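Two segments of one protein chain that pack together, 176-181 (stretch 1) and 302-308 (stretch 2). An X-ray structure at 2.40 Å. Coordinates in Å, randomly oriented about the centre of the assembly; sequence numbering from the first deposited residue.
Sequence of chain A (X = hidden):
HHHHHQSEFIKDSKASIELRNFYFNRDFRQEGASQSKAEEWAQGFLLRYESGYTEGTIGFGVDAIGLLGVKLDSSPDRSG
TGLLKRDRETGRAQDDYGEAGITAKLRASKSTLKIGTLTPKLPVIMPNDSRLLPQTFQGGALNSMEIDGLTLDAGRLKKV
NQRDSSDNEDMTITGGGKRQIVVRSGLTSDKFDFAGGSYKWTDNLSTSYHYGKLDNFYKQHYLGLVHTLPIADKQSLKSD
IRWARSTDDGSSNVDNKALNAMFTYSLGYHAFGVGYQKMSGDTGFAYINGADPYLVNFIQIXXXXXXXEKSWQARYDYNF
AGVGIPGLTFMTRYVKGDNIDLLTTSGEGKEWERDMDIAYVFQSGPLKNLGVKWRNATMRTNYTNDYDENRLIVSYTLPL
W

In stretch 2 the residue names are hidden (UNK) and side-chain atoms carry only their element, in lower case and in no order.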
ATOM      1  N   GLY A 176      18.167   2.661  -1.711  1.00 25.74           N
ATOM      2  CA  GLY A 176      18.678   3.113  -0.425  1.00 30.04           C
ATOM      3  C   GLY A 176      18.733   2.029   0.638  1.00 28.17           C
ATOM      4  O   GLY A 176      18.627   0.850   0.313  1.00 27.56           O
ATOM      5  N   GLY A 177      18.905   2.439   1.898  1.00 31.50           N
ATOM      6  CA  GLY A 177      19.102   1.519   3.006  1.00 30.30           C
ATOM      7  C   GLY A 177      20.143   0.457   2.660  1.00 28.69           C
ATOM      8  O   GLY A 177      21.157   0.742   2.048  1.00 25.79           O
ATOM      9  N   LYS A 178      19.879  -0.788   3.014  1.00 27.54           N
ATOM     10  CA  LYS A 178      20.780  -1.860   2.619  1.00 34.39           C
ATOM     11  C   LYS A 178      20.118  -2.777   1.581  1.00 34.53           C
ATOM     12  O   LYS A 178      20.397  -3.974   1.546  1.00 34.64           O
ATOM     13  CB  LYS A 178      21.219  -2.642   3.860  1.00 29.47           C
ATOM     14  CG  LYS A 178      21.977  -1.796   4.868  1.00 24.18           C
ATOM     15  CD  LYS A 178      23.274  -1.277   4.256  1.00 24.14           C
ATOM     16  CE  LYS A 178      24.084  -0.525   5.294  1.00 26.15           C
ATOM     17  NZ  LYS A 178      25.379  -0.105   4.753  1.00 28.38           N
ATOM     18  N   ARG A 179      19.223  -2.208   0.771  1.00 29.55           N
ATOM     19  CA  ARG A 179      18.552  -2.939  -0.309  1.00 29.23           C
ATOM     20  C   ARG A 179      19.586  -3.322  -1.339  1.00 28.96           C
ATOM     21  O   ARG A 179      19.468  -4.337  -2.034  1.00 28.78           O
ATOM     22  CB  ARG A 179      17.453  -2.083  -0.980  1.00 22.99           C
ATOM     23  CG  ARG A 179      16.263  -1.772  -0.087  1.00 25.78           C
ATOM     24  CD  ARG A 179      15.200  -0.903  -0.783  1.00 32.38           C
ATOM     25  NE  ARG A 179      14.035  -0.682   0.091  1.00 32.92           N
ATOM     26  CZ  ARG A 179      13.915   0.391   0.856  1.00 34.95           C
ATOM     27  NH1 ARG A 179      14.862   1.311   0.829  1.00 47.52           N
ATOM     28  NH2 ARG A 179      12.865   0.560   1.628  1.00 29.87           N
ATOM     29  N   GLN A 180      20.592  -2.471  -1.454  1.00 28.85           N
ATOM     30  CA  GLN A 180      21.709  -2.796  -2.291  1.00 27.19           C
ATOM     31  C   GLN A 180      21.277  -2.847  -3.785  1.00 32.01           C
ATOM     32  O   GLN A 180      21.879  -3.508  -4.648  1.00 25.52           O
ATOM     33  CB  GLN A 180      22.236  -4.084  -1.723  1.00 28.61           C
ATOM     34  CG  GLN A 180      22.514  -5.117  -2.666  1.00 33.30           C
ATOM     35  CD  GLN A 180      23.860  -4.945  -3.212  1.00 26.34           C
ATOM     36  OE1 GLN A 180      24.477  -3.891  -3.056  1.00 26.12           O
ATOM     37  NE2 GLN A 180      24.331  -5.962  -3.883  1.00 24.98           N
ATOM     38  N   ILE A 181      20.210  -2.109  -4.076  1.00 28.84           N
ATOM     39  CA  ILE A 181      19.766  -1.915  -5.447  1.00 27.58           C
ATOM     40  C   ILE A 181      20.569  -0.815  -6.133  1.00 24.59           C
ATOM     41  O   ILE A 181      20.677   0.308  -5.655  1.00 31.63           O
ATOM     42  CB  ILE A 181      18.287  -1.585  -5.512  1.00 30.53           C
ATOM     43  CG1 ILE A 181      17.478  -2.827  -5.133  1.00 25.20           C
ATOM     44  CG2 ILE A 181      17.938  -1.075  -6.888  1.00 25.20           C
ATOM     45  CD1 ILE A 181      16.074  -2.534  -4.776  1.00 26.13           C
ATOM     46  N   UNK A 302       9.604   0.443   8.780  1.00 28.51           N
ATOM     47  CA  UNK A 302      10.463  -0.417   7.987  1.00 25.63           C
ATOM     48  C   UNK A 302       9.732  -1.411   7.098  1.00 27.88           C
ATOM     49  O   UNK A 302       8.638  -1.879   7.421  1.00 31.24           O
ATOM     50  N   UNK A 303      10.327  -1.728   5.957  1.00 23.02           N
ATOM     51  CA  UNK A 303       9.774  -2.781   5.114  1.00 26.22           C
ATOM     52  C   UNK A 303      10.512  -4.127   5.257  1.00 26.85           C
ATOM     53  O   UNK A 303      10.110  -5.138   4.679  1.00 32.12           O
ATOM     54  c   UNK A 303       9.694  -2.328   3.658  1.00 30.07           C
ATOM     55  o   UNK A 303      11.037  -1.479   1.944  1.00 48.00           O
ATOM     56  o   UNK A 303      12.074  -2.297   3.700  1.00 49.24           O
ATOM     57  c   UNK A 303      11.030  -2.011   3.070  1.00 42.02           C
ATOM     58  N   UNK A 304      11.586  -4.128   6.042  1.00 22.39           N
ATOM     59  CA  UNK A 304      12.355  -5.337   6.310  1.00 24.91           C
ATOM     60  C   UNK A 304      12.706  -6.064   5.039  1.00 30.09           C
ATOM     61  O   UNK A 304      12.709  -7.291   4.983  1.00 33.49           O
ATOM     62  c   UNK A 304      12.356  -5.784   9.624  1.00 26.49           C
ATOM     63  c   UNK A 304      11.606  -6.227   7.302  1.00 27.31           C
ATOM     64  c   UNK A 304      10.284  -4.021  10.032  1.00 28.78           C
ATOM     65  c   UNK A 304      11.439  -5.573   8.625  1.00 28.68           C
ATOM     66  c   UNK A 304      12.225  -5.144  10.851  1.00 31.73           C
ATOM     67  c   UNK A 304      11.194  -4.251  11.048  1.00 29.50           C
ATOM     68  c   UNK A 304      10.409  -4.667   8.836  1.00 26.89           C
ATOM     69  N   UNK A 305      13.034  -5.269   4.025  1.00 25.56           N
ATOM     70  CA  UNK A 305      13.278  -5.771   2.692  1.00 21.15           C
ATOM     71  C   UNK A 305      14.712  -5.523   2.217  1.00 23.44           C
ATOM     72  O   UNK A 305      14.940  -5.393   1.018  1.00 24.16           O
ATOM     73  c   UNK A 305      12.286  -5.125   1.724  1.00 19.09           C
ATOM     74  N   UNK A 306      15.661  -5.429   3.151  1.00 25.24           N
ATOM     75  CA  UNK A 306      17.083  -5.293   2.812  1.00 30.54           C
ATOM     76  C   UNK A 306      17.695  -6.613   2.319  1.00 29.27           C
ATOM     77  O   UNK A 306      17.141  -7.685   2.544  1.00 29.43           O
ATOM     78  o   UNK A 306      17.706  -2.357   3.739  1.00 30.54           O
ATOM     79  c   UNK A 306      17.425  -3.338   4.427  1.00 31.18           C
ATOM     80  c   UNK A 306      17.880  -4.742   4.007  1.00 33.29           C
ATOM     81  n   UNK A 306      16.732  -3.246   5.561  1.00 25.02           N
ATOM     82  N   UNK A 307      18.831  -6.529   1.636  1.00 30.95           N
ATOM     83  CA  UNK A 307      19.520  -7.721   1.134  1.00 25.50           C
ATOM     84  C   UNK A 307      19.667  -8.794   2.222  1.00 30.91           C
ATOM     85  O   UNK A 307      20.135  -8.503   3.320  1.00 31.16           O
ATOM     86  c   UNK A 307      20.883  -7.331   0.578  1.00 27.32           C
ATOM     87  n   UNK A 307      24.082 -10.185  -0.354  1.00 41.49           N
ATOM     88  c   UNK A 307      21.744  -8.503   0.060  1.00 27.90           C
ATOM     89  c   UNK A 307      23.933  -8.985  -1.191  1.00 32.02           C
ATOM     90  c   UNK A 307      23.077  -7.955  -0.452  1.00 29.58           C
ATOM     91  N   UNK A 308      19.205 -10.007   1.923  1.00 33.56           N
ATOM     92  CA  UNK A 308      19.313 -11.160   2.825  1.00 32.81           C
ATOM     93  C   UNK A 308      18.473 -11.075   4.095  1.00 29.94           C
ATOM     94  O   UNK A 308      18.469 -12.005   4.909  1.00 35.64           O
ATOM     95  c   UNK A 308      20.778 -11.439   3.213  1.00 32.77           C
ATOM     96  c   UNK A 308      21.666 -11.707   2.018  1.00 34.32           C
ATOM     97  o   UNK A 308      21.212 -12.321   1.030  1.00 33.77           O
ATOM     98  o   UNK A 308      22.840 -11.300   2.073  1.00 37.89           O
TER

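Position 302 carries no atom beyond its backbone, and nothing of stretch 1 lies within contact range. The absence of a CB identifies Gly302.

Position 303 has two carbons, the second bearing two oxygens: a short carboxylate. Its CA-to-CB bond points toward stretch 1, and one oxygen lies 2.8 Å from NH2 of Arg179. This is Asp303. The N-H...O angle of 169° from Arg179 NH2 to Asp303 OD2 makes the pair a nearly linear hydrogen bond within a salt bridge, and OD2 sits at the guanidinium edge, near its plane. The other oxygen, OD1 of Asp303, accepts a hydrogen bond from the backbone N of position 305 at 3.1 Å, tying the carboxylate to its own loop.

Position 304 shows one carbon followed by a ring of six carbons with no heteroatom, which defines Phe304. The side chain comes no nearer than 8.9 Å, from Phe304 CB to Arg179 NH2, and takes no part in the contact. A CB modelled on Gly302 would lie 3.2 Å from Phe304 CE2, so the local fold already leaves little room for one.

Position 305 has a single side-chain carbon, hence Ala305. Ala305 CB remains 5.0 Å from Arg179 NE; the closest approach is made by the backbone, Ala305 O to Arg179 CG at 4.0 Å.

Position 306 has two carbons, the second carrying one oxygen and one nitrogen. Its oxygen lies 2.8 Å from Lys178 N. This carboxamide is Asn306, and its OD1 accepts a hydrogen bond from Lys178 N at an angle of 140°. Arg179 N is also near, 3.3 Å from Asn306 OD1, but its angle is poor; that amide instead bonds to Gly176 O at 3.1 Å, closing the type II' turn.

Position 307 has four carbons in a row ending in nitrogen. The third carbon of the row lies 3.6 Å from Gln180 CG, and the backbone N lies 3.0 Å from Lys178 O. This is Lys307, and the packed carbon is CD; the chain end leads away from stretch 1.

Position 308 has two carbons, the second bearing two oxygens, and touches nothing on stretch 1: Asp308. Its OD2 forms a salt bridge with Lys307 NZ at 2.9 Å.

The contact thus works as a mainly polar contact with the end of the turn, at Lys178 and Arg179, supplemented by carbon packing of Gln180 against Lys307. Asn306 OD1 receives the Lys178 amide, and Lys307 N returns a hydrogen bond to Lys178 O (3.0 Å, 163°), so both backbone polar groups of Lys178 are engaged. Arg179, whose CA-to-CB bond points away, brings its guanidinium back to Asp303. Together the stretches bury 324 Å².

Stretch 2 302-308: GDFANKD
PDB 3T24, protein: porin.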